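Local coordinates for CELL division protein FTSZ (Haloferax volcanii, PDB 4B45), which binds GTP as a tubulin-like GTPase of the archaeal cytoskeleton and takes part in controlling cell shape, at residues M1-I6 and G29-A34; L15-Q20 and L47-V52; S96-A101 and P126-G131. All coordinates share one frame; numbering follows the deposited sequence.

Contact 1 of 3, residues M1-I6 and G29-A34; sequences MKTVLI and GAVLDA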
ATOM      1  N   MET A   1     -13.363  -1.539   3.258  1.00 48.98           N
ATOM      2  CA  MET A   1     -12.597  -2.295   4.241  1.00 46.33           C
ATOM      3  C   MET A   1     -12.091  -1.411   5.376  1.00 49.34           C
ATOM      4  O   MET A   1     -11.206  -0.581   5.173  1.00 50.13           O
ATOM      5  CB  MET A   1     -11.409  -2.993   3.582  1.00 41.53           C
ATOM      6  CG  MET A   1     -10.543  -3.714   4.601  1.00 47.95           C
ATOM      7  SD  MET A   1      -9.026  -4.390   3.917  1.00 59.51           S
ATOM      8  CE  MET A   1      -9.602  -5.982   3.404  1.00 45.24           C
ATOM      9  N   LYS A   2     -12.642  -1.597   6.571  1.00 44.34           N
ATOM     10  CA  LYS A   2     -12.225  -0.791   7.708  1.00 46.13           C
ATOM     11  C   LYS A   2     -10.897  -1.322   8.228  1.00 46.89           C
ATOM     12  O   LYS A   2     -10.739  -2.531   8.439  1.00 47.05           O
ATOM     13  CB  LYS A   2     -13.287  -0.808   8.808  1.00 49.78           C
ATOM     14  CG  LYS A   2     -14.652  -0.320   8.361  1.00 50.14           C
ATOM     15  CD  LYS A   2     -15.675  -0.557   9.460  1.00 58.80           C
ATOM     16  CE  LYS A   2     -17.101  -0.605   8.919  1.00 68.25           C
ATOM     17  NZ  LYS A   2     -18.077  -0.915  10.003  1.00 81.02           N
ATOM     18  N   THR A   3      -9.941  -0.422   8.430  1.00 48.90           N
ATOM     19  CA  THR A   3      -8.587  -0.841   8.763  1.00 48.91           C
ATOM     20  C   THR A   3      -7.934  -0.032   9.888  1.00 50.10           C
ATOM     21  O   THR A   3      -8.408   1.054  10.258  1.00 44.22           O
ATOM     22  CB  THR A   3      -7.696  -0.815   7.517  1.00 44.03           C
ATOM     23  OG1 THR A   3      -6.518  -1.599   7.757  1.00 47.57           O
ATOM     24  CG2 THR A   3      -7.311   0.616   7.169  1.00 42.91           C
ATOM     25  N   VAL A   4      -6.858  -0.592  10.440  1.00 48.62           N
ATOM     26  CA  VAL A   4      -6.028   0.080  11.441  1.00 48.63           C
ATOM     27  C   VAL A   4      -4.606   0.176  10.912  1.00 45.16           C
ATOM     28  O   VAL A   4      -4.028  -0.823  10.477  1.00 46.59           O
ATOM     29  CB  VAL A   4      -5.988  -0.693  12.780  1.00 49.96           C
ATOM     30  CG1 VAL A   4      -4.908  -0.108  13.690  1.00 44.14           C
ATOM     31  CG2 VAL A   4      -7.328  -0.650  13.463  1.00 43.21           C
ATOM     32  N   LEU A   5      -4.048   1.378  10.916  1.00 46.59           N
ATOM     33  CA  LEU A   5      -2.731   1.577  10.332  1.00 44.35           C
ATOM     34  C   LEU A   5      -1.682   1.671  11.428  1.00 38.78           C
ATOM     35  O   LEU A   5      -1.869   2.398  12.389  1.00 43.91           O
ATOM     36  CB  LEU A   5      -2.711   2.855   9.497  1.00 42.71           C
ATOM     37  CG  LEU A   5      -3.760   2.945   8.394  1.00 45.87           C
ATOM     38  CD1 LEU A   5      -3.665   4.297   7.653  1.00 35.45           C
ATOM     39  CD2 LEU A   5      -3.606   1.780   7.428  1.00 41.82           C
ATOM     40  N   ILE A   6      -0.578   0.943  11.273  1.00 41.65           N
ATOM     41  CA  ILE A   6       0.562   1.102  12.164  1.00 47.40           C
ATOM     42  C   ILE A   6       1.833   1.386  11.382  1.00 40.30           C
ATOM     43  O   ILE A   6       2.431   0.478  10.811  1.00 41.49           O
ATOM     44  CB  ILE A   6       0.810  -0.155  13.009  1.00 46.03           C
ATOM     45  CG1 ILE A   6      -0.472  -0.581  13.728  1.00 47.22           C
ATOM     46  CG2 ILE A   6       1.941   0.105  14.006  1.00 52.11           C
ATOM     47  CD1 ILE A   6      -0.489  -2.046  14.070  1.00 50.47           C
ATOM     48  N   GLY A  29     -13.986   7.272   6.108  1.00 49.82           N
ATOM     49  CA  GLY A  29     -14.023   6.638   7.424  1.00 50.96           C
ATOM     50  C   GLY A  29     -13.519   5.201   7.477  1.00 48.02           C
ATOM     51  O   GLY A  29     -13.856   4.452   8.381  1.00 49.23           O
ATOM     52  N   ALA A  30     -12.692   4.819   6.517  1.00 41.44           N
ATOM     53  CA  ALA A  30     -12.226   3.444   6.405  1.00 42.69           C
ATOM     54  C   ALA A  30     -11.094   3.198   7.378  1.00 47.69           C
ATOM     55  O   ALA A  30     -10.882   2.077   7.826  1.00 51.68           O
ATOM     56  CB  ALA A  30     -11.756   3.155   4.964  1.00 38.90           C
ATOM     57  N   VAL A  31     -10.354   4.256   7.687  1.00 50.40           N
ATOM     58  CA  VAL A  31      -9.236   4.167   8.615  1.00 44.48           C
ATOM     59  C   VAL A  31      -9.776   4.413  10.007  1.00 45.70           C
ATOM     60  O   VAL A  31     -10.203   5.523  10.321  1.00 46.08           O
ATOM     61  CB  VAL A  31      -8.157   5.201   8.269  1.00 45.46           C
ATOM     62  CG1 VAL A  31      -7.086   5.229   9.330  1.00 46.05           C
ATOM     63  CG2 VAL A  31      -7.555   4.895   6.901  1.00 45.83           C
ATOM     64  N   LEU A  32      -9.806   3.366  10.828  1.00 41.95           N
ATOM     65  CA  LEU A  32     -10.407   3.473  12.150  1.00 48.63           C
ATOM     66  C   LEU A  32      -9.428   4.118  13.119  1.00 49.49           C
ATOM     67  O   LEU A  32      -9.827   4.787  14.066  1.00 54.03           O
ATOM     68  CB  LEU A  32     -10.851   2.103  12.675  1.00 50.50           C
ATOM     69  CG  LEU A  32     -11.914   1.347  11.870  1.00 52.02           C
ATOM     70  CD1 LEU A  32     -12.520   0.251  12.732  1.00 57.56           C
ATOM     71  CD2 LEU A  32     -12.996   2.294  11.374  1.00 50.45           C
ATOM     72  N   ASP A  33      -8.143   3.920  12.872  1.00 50.82           N
ATOM     73  CA  ASP A  33      -7.119   4.522  13.709  1.00 54.47           C
ATOM     74  C   ASP A  33      -5.790   4.423  12.999  1.00 48.83           C
ATOM     75  O   ASP A  33      -5.655   3.675  12.031  1.00 46.83           O
ATOM     76  CB  ASP A  33      -7.042   3.819  15.061  1.00 58.13           C
ATOM     77  CG  ASP A  33      -6.522   4.724  16.151  1.00 75.34           C
ATOM     78  OD1 ASP A  33      -5.477   5.378  15.947  1.00 80.14           O
ATOM     79  OD2 ASP A  33      -7.169   4.793  17.212  1.00 84.75           O
ATOM     80  N   ALA A  34      -4.818   5.188  13.479  1.00 43.44           N
ATOM     81  CA  ALA A  34      -3.471   5.200  12.913  1.00 44.27           C
ATOM     82  C   ALA A  34      -2.484   5.495  14.030  1.00 44.28           C
ATOM     83  O   ALA A  34      -2.709   6.396  14.834  1.00 48.80           O
ATOM     84  CB  ALA A  34      -3.354   6.261  11.828  1.00 40.07           C
TER

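Contact 2 of 3, residues L15-Q20 and L47-V52; sequences LASALQ and LPVETV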
ATOM      1  N   LEU A  15       3.767   7.746   5.460  1.00 47.42           N
ATOM      2  CA  LEU A  15       2.769   7.165   4.570  1.00 46.32           C
ATOM      3  C   LEU A  15       1.479   6.874   5.336  1.00 42.22           C
ATOM      4  O   LEU A  15       0.390   7.147   4.843  1.00 46.27           O
ATOM      5  CB  LEU A  15       3.311   5.905   3.885  1.00 45.35           C
ATOM      6  CG  LEU A  15       2.388   5.180   2.896  1.00 48.44           C
ATOM      7  CD1 LEU A  15       1.843   6.153   1.868  1.00 43.47           C
ATOM      8  CD2 LEU A  15       3.134   4.040   2.219  1.00 39.17           C
ATOM      9  N   ALA A  16       1.601   6.334   6.545  1.00 45.96           N
ATOM     10  CA  ALA A  16       0.419   6.102   7.382  1.00 49.06           C
ATOM     11  C   ALA A  16      -0.367   7.386   7.674  1.00 46.94           C
ATOM     12  O   ALA A  16      -1.593   7.372   7.699  1.00 49.48           O
ATOM     13  CB  ALA A  16       0.791   5.398   8.679  1.00 51.00           C
ATOM     14  N   SER A  17       0.337   8.491   7.886  1.00 38.81           N
ATOM     15  CA  SER A  17      -0.321   9.789   8.065  1.00 43.34           C
ATOM     16  C   SER A  17      -1.054  10.252   6.810  1.00 47.82           C
ATOM     17  O   SER A  17      -2.156  10.793   6.897  1.00 46.48           O
ATOM     18  CB  SER A  17       0.689  10.866   8.473  1.00 43.55           C
ATOM     19  OG  SER A  17       1.240  10.592   9.750  1.00 58.42           O
ATOM     20  N   ALA A  18      -0.428  10.069   5.647  1.00 45.25           N
ATOM     21  CA  ALA A  18      -1.022  10.515   4.389  1.00 43.06           C
ATOM     22  C   ALA A  18      -2.314   9.743   4.097  1.00 42.00           C
ATOM     23  O   ALA A  18      -3.325  10.327   3.721  1.00 42.59           O
ATOM     24  CB  ALA A  18      -0.033  10.354   3.255  1.00 39.61           C
ATOM     25  N   LEU A  19      -2.276   8.431   4.307  1.00 47.47           N
ATOM     26  CA  LEU A  19      -3.452   7.579   4.126  1.00 44.40           C
ATOM     27  C   LEU A  19      -4.589   7.988   5.062  1.00 48.76           C
ATOM     28  O   LEU A  19      -5.733   8.117   4.630  1.00 45.83           O
ATOM     29  CB  LEU A  19      -3.073   6.108   4.334  1.00 46.86           C
ATOM     30  CG  LEU A  19      -4.102   5.022   4.010  1.00 56.04           C
ATOM     31  CD1 LEU A  19      -4.713   5.252   2.633  1.00 61.69           C
ATOM     32  CD2 LEU A  19      -3.452   3.645   4.074  1.00 51.63           C
ATOM     33  N   GLN A  20      -4.279   8.208   6.341  1.00 44.50           N
ATOM     34  CA  GLN A  20      -5.306   8.621   7.289  1.00 43.58           C
ATOM     35  C   GLN A  20      -5.860   9.986   6.916  1.00 41.08           C
ATOM     36  O   GLN A  20      -7.058  10.243   7.040  1.00 43.53           O
ATOM     37  CB  GLN A  20      -4.743   8.679   8.709  1.00 51.71           C
ATOM     38  CG  GLN A  20      -5.733   9.209   9.732  1.00 60.16           C
ATOM     39  CD  GLN A  20      -5.042   9.787  10.950  1.00 72.98           C
ATOM     40  OE1 GLN A  20      -4.984   9.154  12.007  1.00 73.78           O
ATOM     41  NE2 GLN A  20      -4.510  11.001  10.808  1.00 76.01           N
ATOM     42  N   LEU A  47       4.257  14.226  13.292  1.00 65.05           N
ATOM     43  CA  LEU A  47       3.095  13.490  12.803  1.00 59.17           C
ATOM     44  C   LEU A  47       1.807  13.809  13.561  1.00 57.40           C
ATOM     45  O   LEU A  47       1.828  14.022  14.773  1.00 58.38           O
ATOM     46  CB  LEU A  47       3.367  11.987  12.852  1.00 58.76           C
ATOM     47  CG  LEU A  47       4.580  11.517  12.058  1.00 51.65           C
ATOM     48  CD1 LEU A  47       4.790  10.036  12.267  1.00 46.09           C
ATOM     49  CD2 LEU A  47       4.392  11.823  10.582  1.00 53.90           C
ATOM     50  N   PRO A  48       0.678  13.838  12.838  1.00 51.02           N
ATOM     51  CA  PRO A  48      -0.640  14.136  13.407  1.00 59.59           C
ATOM     52  C   PRO A  48      -1.378  12.888  13.899  1.00 62.19           C
ATOM     53  O   PRO A  48      -2.558  12.971  14.221  1.00 70.70           O
ATOM     54  CB  PRO A  48      -1.389  14.738  12.217  1.00 55.32           C
ATOM     55  CG  PRO A  48      -0.821  14.025  11.053  1.00 53.32           C
ATOM     56  CD  PRO A  48       0.632  13.781  11.365  1.00 48.75           C
ATOM     57  N   VAL A  49      -0.695  11.749  13.942  1.00 55.79           N
ATOM     58  CA  VAL A  49      -1.291  10.522  14.446  1.00 48.65           C
ATOM     59  C   VAL A  49      -0.731  10.222  15.833  1.00 56.51           C
ATOM     60  O   VAL A  49       0.254  10.838  16.261  1.00 55.76           O
ATOM     61  CB  VAL A  49      -0.998   9.327  13.520  1.00 46.96           C
ATOM     62  CG1 VAL A  49      -1.487   9.623  12.097  1.00 46.31           C
ATOM     63  CG2 VAL A  49       0.499   9.006  13.526  1.00 45.26           C
ATOM     64  N   GLU A  50      -1.369   9.296  16.541  1.00 54.55           N
ATOM     65  CA  GLU A  50      -0.836   8.809  17.806  1.00 58.31           C
ATOM     66  C   GLU A  50       0.557   8.242  17.565  1.00 51.18           C
ATOM     67  O   GLU A  50       0.787   7.552  16.568  1.00 48.37           O
ATOM     68  CB  GLU A  50      -1.754   7.733  18.396  1.00 68.52           C
ATOM     69  CG  GLU A  50      -1.216   7.060  19.654  1.00 85.34           C
ATOM     70  CD  GLU A  50      -1.074   8.021  20.827  1.00104.17           C
ATOM     71  OE1 GLU A  50      -1.908   8.948  20.939  1.00111.49           O
ATOM     72  OE2 GLU A  50      -0.135   7.847  21.641  1.00108.24           O
ATOM     73  N   THR A  51       1.482   8.545  18.471  1.00 52.04           N
ATOM     74  CA  THR A  51       2.876   8.138  18.327  1.00 49.98           C
ATOM     75  C   THR A  51       3.353   7.293  19.510  1.00 47.79           C
ATOM     76  O   THR A  51       2.933   7.516  20.652  1.00 50.17           O
ATOM     77  CB  THR A  51       3.809   9.362  18.177  1.00 47.65           C
ATOM     78  OG1 THR A  51       3.705  10.191  19.336  1.00 54.91           O
ATOM     79  CG2 THR A  51       3.432  10.185  16.957  1.00 43.30           C
ATOM     80  N   VAL A  52       4.209   6.315  19.223  1.00 46.58           N
ATOM     81  CA  VAL A  52       4.864   5.515  20.255  1.00 52.51           C
ATOM     82  C   VAL A  52       6.367   5.487  20.040  1.00 48.95           C
ATOM     83  O   VAL A  52       6.850   5.017  19.000  1.00 42.20           O
ATOM     84  CB  VAL A  52       4.394   4.052  20.268  1.00 51.60           C
ATOM     85  CG1 VAL A  52       5.057   3.317  21.431  1.00 46.54           C
ATOM     86  CG2 VAL A  52       2.888   3.972  20.371  1.00 51.14           C
TER

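Contact 3 of 3, residues S96-A101 and P126-G131; sequences SIFVVA and PVYVLG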
ATOM      1  N   SER A  96      -9.063  -5.457   8.909  1.00 45.31           N
ATOM      2  CA  SER A  96      -7.702  -5.763   8.527  1.00 39.11           C
ATOM      3  C   SER A  96      -6.776  -4.840   9.309  1.00 43.36           C
ATOM      4  O   SER A  96      -7.239  -3.867   9.912  1.00 41.29           O
ATOM      5  CB  SER A  96      -7.519  -5.549   7.024  1.00 42.25           C
ATOM      6  OG  SER A  96      -7.704  -4.189   6.688  1.00 44.96           O
ATOM      7  N   ILE A  97      -5.484  -5.159   9.308  1.00 44.64           N
ATOM      8  CA  ILE A  97      -4.459  -4.292   9.884  1.00 36.90           C
ATOM      9  C   ILE A  97      -3.305  -4.128   8.902  1.00 43.68           C
ATOM     10  O   ILE A  97      -2.775  -5.113   8.375  1.00 54.53           O
ATOM     11  CB  ILE A  97      -3.900  -4.851  11.221  1.00 42.46           C
ATOM     12  CG1 ILE A  97      -4.999  -4.925  12.278  1.00 43.72           C
ATOM     13  CG2 ILE A  97      -2.758  -3.960  11.739  1.00 40.46           C
ATOM     14  CD1 ILE A  97      -4.541  -5.565  13.575  1.00 51.19           C
ATOM     15  N   PHE A  98      -2.937  -2.885   8.622  1.00 40.00           N
ATOM     16  CA  PHE A  98      -1.795  -2.608   7.749  1.00 35.73           C
ATOM     17  C   PHE A  98      -0.574  -2.173   8.561  1.00 39.30           C
ATOM     18  O   PHE A  98      -0.639  -1.182   9.282  1.00 42.94           O
ATOM     19  CB  PHE A  98      -2.135  -1.504   6.748  1.00 41.87           C
ATOM     20  CG  PHE A  98      -2.851  -1.990   5.507  1.00 45.85           C
ATOM     21  CD1 PHE A  98      -2.134  -2.436   4.412  1.00 45.94           C
ATOM     22  CD2 PHE A  98      -4.238  -1.974   5.436  1.00 47.69           C
ATOM     23  CE1 PHE A  98      -2.784  -2.865   3.261  1.00 46.96           C
ATOM     24  CE2 PHE A  98      -4.895  -2.401   4.298  1.00 43.03           C
ATOM     25  CZ  PHE A  98      -4.159  -2.844   3.205  1.00 36.85           C
ATOM     26  N   VAL A  99       0.521  -2.929   8.473  1.00 38.63           N
ATOM     27  CA  VAL A  99       1.790  -2.459   9.017  1.00 43.24           C
ATOM     28  C   VAL A  99       2.519  -1.720   7.892  1.00 46.11           C
ATOM     29  O   VAL A  99       2.925  -2.334   6.908  1.00 43.91           O
ATOM     30  CB  VAL A  99       2.676  -3.607   9.575  1.00 46.39           C
ATOM     31  CG1 VAL A  99       4.080  -3.089   9.890  1.00 49.75           C
ATOM     32  CG2 VAL A  99       2.060  -4.217  10.828  1.00 50.77           C
ATOM     33  N   VAL A 100       2.665  -0.403   8.025  1.00 46.65           N
ATOM     34  CA  VAL A 100       3.241   0.417   6.953  1.00 44.38           C
ATOM     35  C   VAL A 100       4.727   0.710   7.216  1.00 47.90           C
ATOM     36  O   VAL A 100       5.075   1.278   8.249  1.00 42.87           O
ATOM     37  CB  VAL A 100       2.467   1.750   6.815  1.00 39.00           C
ATOM     38  CG1 VAL A 100       2.900   2.505   5.592  1.00 36.07           C
ATOM     39  CG2 VAL A 100       0.957   1.488   6.787  1.00 37.79           C
ATOM     40  N   ALA A 101       5.599   0.328   6.284  1.00 45.31           N
ATOM     41  CA  ALA A 101       7.040   0.478   6.490  1.00 45.00           C
ATOM     42  C   ALA A 101       7.858   0.732   5.223  1.00 44.82           C
ATOM     43  O   ALA A 101       7.553   0.219   4.142  1.00 43.21           O
ATOM     44  CB  ALA A 101       7.592  -0.734   7.203  1.00 45.59           C
ATOM     45  N   PRO A 126      -6.906 -10.240   8.612  1.00 44.92           N
ATOM     46  CA  PRO A 126      -5.594 -10.272   7.961  1.00 47.22           C
ATOM     47  C   PRO A 126      -4.678  -9.150   8.431  1.00 43.26           C
ATOM     48  O   PRO A 126      -5.132  -8.030   8.715  1.00 44.98           O
ATOM     49  CB  PRO A 126      -5.927 -10.105   6.466  1.00 42.59           C
ATOM     50  CG  PRO A 126      -7.368  -9.674   6.421  1.00 48.37           C
ATOM     51  CD  PRO A 126      -8.006 -10.269   7.631  1.00 38.83           C
ATOM     52  N   VAL A 127      -3.394  -9.472   8.524  1.00 43.76           N
ATOM     53  CA  VAL A 127      -2.353  -8.473   8.753  1.00 39.98           C
ATOM     54  C   VAL A 127      -1.549  -8.292   7.465  1.00 40.04           C
ATOM     55  O   VAL A 127      -0.906  -9.226   6.983  1.00 44.22           O
ATOM     56  CB  VAL A 127      -1.445  -8.865   9.931  1.00 45.03           C
ATOM     57  CG1 VAL A 127      -0.433  -7.760  10.214  1.00 40.27           C
ATOM     58  CG2 VAL A 127      -2.294  -9.148  11.175  1.00 43.68           C
ATOM     59  N   TYR A 128      -1.636  -7.099   6.888  1.00 36.45           N
ATOM     60  CA  TYR A 128      -0.942  -6.785   5.650  1.00 46.17           C
ATOM     61  C   TYR A 128       0.218  -5.864   5.950  1.00 45.44           C
ATOM     62  O   TYR A 128       0.147  -5.068   6.881  1.00 48.60           O
ATOM     63  CB  TYR A 128      -1.886  -6.060   4.689  1.00 45.88           C
ATOM     64  CG  TYR A 128      -3.125  -6.848   4.328  1.00 45.88           C
ATOM     65  CD1 TYR A 128      -3.028  -8.169   3.907  1.00 42.02           C
ATOM     66  CD2 TYR A 128      -4.396  -6.276   4.417  1.00 42.30           C
ATOM     67  CE1 TYR A 128      -4.167  -8.902   3.573  1.00 42.91           C
ATOM     68  CE2 TYR A 128      -5.536  -7.008   4.091  1.00 42.32           C
ATOM     69  CZ  TYR A 128      -5.411  -8.319   3.667  1.00 43.09           C
ATOM     70  OH  TYR A 128      -6.531  -9.061   3.330  1.00 42.68           O
ATOM     71  N   VAL A 129       1.283  -5.967   5.161  1.00 40.47           N
ATOM     72  CA  VAL A 129       2.343  -4.978   5.196  1.00 41.10           C
ATOM     73  C   VAL A 129       2.231  -4.115   3.948  1.00 44.29           C
ATOM     74  O   VAL A 129       2.175  -4.627   2.824  1.00 46.45           O
ATOM     75  CB  VAL A 129       3.752  -5.620   5.258  1.00 46.17           C
ATOM     76  CG1 VAL A 129       4.860  -4.564   5.009  1.00 39.98           C
ATOM     77  CG2 VAL A 129       3.969  -6.313   6.591  1.00 40.02           C
ATOM     78  N   LEU A 130       2.147  -2.806   4.151  1.00 43.48           N
ATOM     79  CA  LEU A 130       2.288  -1.866   3.050  1.00 39.21           C
ATOM     80  C   LEU A 130       3.764  -1.477   3.038  1.00 44.39           C
ATOM     81  O   LEU A 130       4.230  -0.690   3.882  1.00 43.28           O
ATOM     82  CB  LEU A 130       1.369  -0.658   3.257  1.00 34.05           C
ATOM     83  CG  LEU A 130       1.388   0.476   2.235  1.00 41.83           C
ATOM     84  CD1 LEU A 130       1.099  -0.014   0.800  1.00 45.47           C
ATOM     85  CD2 LEU A 130       0.379   1.552   2.668  1.00 36.06           C
ATOM     86  N   GLY A 131       4.516  -2.081   2.121  1.00 36.87           N
ATOM     87  CA  GLY A 131       5.964  -1.947   2.140  1.00 42.44           C
ATOM     88  C   GLY A 131       6.525  -1.060   1.049  1.00 44.30           C
ATOM     89  O   GLY A 131       6.169  -1.215  -0.127  1.00 44.71           O
TER

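Contact 1 of 3, residues M1-I6 and G29-A34
Three backbone hydrogen bonds tie Thr3 and Leu5 to segment 29-34. Thr3 N donates to Ala30 O at 2.7 Å, and Thr3 O receives Leu32 N at 2.8 Å, so this residue is gripped on both its polar backbone atoms. Leu5 N reaches Asp33 O at 3.0 Å in a nearly straight bond (175° at the hydrogen). Thr3 faces Val31 and Leu5 faces Ala34, which leaves two residues, Leu32 and Asp33, across from Val4: a beta bulge in the second strand. The bulge turns Leu32 toward the first strand, where its CB sits 3.6 Å from Thr3 O and its CG 4.0 Å from Lys2 CB. Asp33 instead directs OD2 into a salt bridge with Arg89, while Thr3 OG1 is hydrogen-bonded to Ser96 OG on the next strand. Apolar packing centres on Leu5, whose CG, anti to the carbonyl carbon with chi1 -56°, comes within van der Waals range of Val31 CG1. Its side chain crosses that of Val31 at about a right angle, CD1 lying 3.9 Å from Val31 CG1 and almost as near to CG2. Leu5 CB also meets Ala34 CB at 4.2 Å, and Leu19 of helix 9-26 packs on the same leucine. An alanine at Leu5 would probably open a gap beside Leu19 and leave both Val31 methyls without the leucine methyl they meet across this contact, although the CB contact with Ala34 would remain. Parallel strands 3-8 and 31-38 joined through helix 9-26 form the first beta-alpha-beta unit of the Rossmann-like GTPase domain of the tubulin/FtsZ family.

Contact 2 of 3, residues L15-Q20 and L47-V52
Val49 CG1 rests against the terminal amide of Gln20, at similar distances from its atoms: 3.5 Å from OE1 and 3.6 Å from NE2. The glutamine reaches it with CG anti to the backbone N (chi1 175°) and the chain extended beyond, and the two side chains run alongside one another in opposing senses. Val49 has CG1 anti to its carbonyl carbon (chi1 -56°), and CG2 takes the crowded position between the backbone N and the carbonyl carbon; CG1 also approaches Ser17 OG, at 3.7 Å. One helical turn before Gln20, Ser17 holds OG beside its own backbone N, where the hydroxyl is hydrogen-bonded to Gly13 O, the carbonyl of a GTP-binding residue. Aliphatic groups gather round that oxygen from the other segment, Leu47 CD2 at 3.5 Å and Pro48 CD at 3.6 Å. The leucine side chain thus comes closer at its tip than at its base. Helix 9-26 is joined in this way to the loop leading into edge strand 50-53. Two polar side chains meet carbon alone at these closest approaches, so the contact depends on shape and van der Waals packing, with the serine hydroxyl satisfied within its own helix.

Contact 3 of 3, residues S96-A101 and P126-G131
Tyr128 CB lies over one face of the Phe98 ring, 4.0 Å from its centroid and 30° off the ring normal, in a CH-pi contact. The tyrosine ring then leans across the same face at an oblique 51° between planes, so that CD2 stands 3.6 Å above the phenylalanine plane, displaced from the ring centre and nearest to CZ. Phe98 CG lies beside the backbone N (chi1 -84°); the end of the ring comes nearer to strand 127-133 than its base does. Further apolar contacts follow on this face: Leu130 CB touches Phe98 CD1 at 4.1 Å, while Leu130 CD2 meets Val100 CG1 at 4.0 Å, the two running alongside each other in the same sense. Leu15 of helix 9-26 covers Val100 and Leu130. On the opposite face of the sheet Val99 packs its CB against Val129 CG2 at 4.2 Å and its CG2, more loosely, against Val127 CG1, beneath Ala112 and Leu119 of helix 107-120. That helix links the two strands as a beta-alpha-beta unit, whose strand 96-102 leads to the GTP-binding residues Gly106, Ser107 and Gly108. Between the two faces runs an unbroken parallel ladder of five hydrogen bonds, from Ile97 N to Pro126 O at one end to Ala101 N to Leu130 O at the other. The bonds from Tyr128 N to Ile97 O and from Val99 N to Tyr128 O are both 2.7 Å, whereas Leu130 N approaches Val99 O from above the carbonyl plane in a bent bond of 2.9 Å. At the polar edge, Ser96 CB sits 3.8 Å from Tyr128 CE2. Carbon on both faces shields the backbone ladder: polar backbone groups pair between the strands, while the side chains meet through carbon.

In the fold
All three contacts lie in one Rossmann-like GTPase domain and share a sheet in which strands 50-53, 31-38, 3-8, 96-102 and 127-133 follow in that order, all parallel. The centre of contact 1 is 11 Å from those of contacts 2 and 3, themselves 14 Å apart. Along the chain, contacts 1 and 2 interleave, because helix 9-26 lies between the two strands of contact 1 and segment 47-52 follows the second of them; contact 3 comes after both. Probable hydrogen bonds from Ile6 N to Phe98 O and Val100 N to Ile6 O join contacts 1 and 3. Helix 9-26, part of contact 2, also packs on them through Leu19 and Leu15, and carries Gly12 and Gly13 of the GTP site.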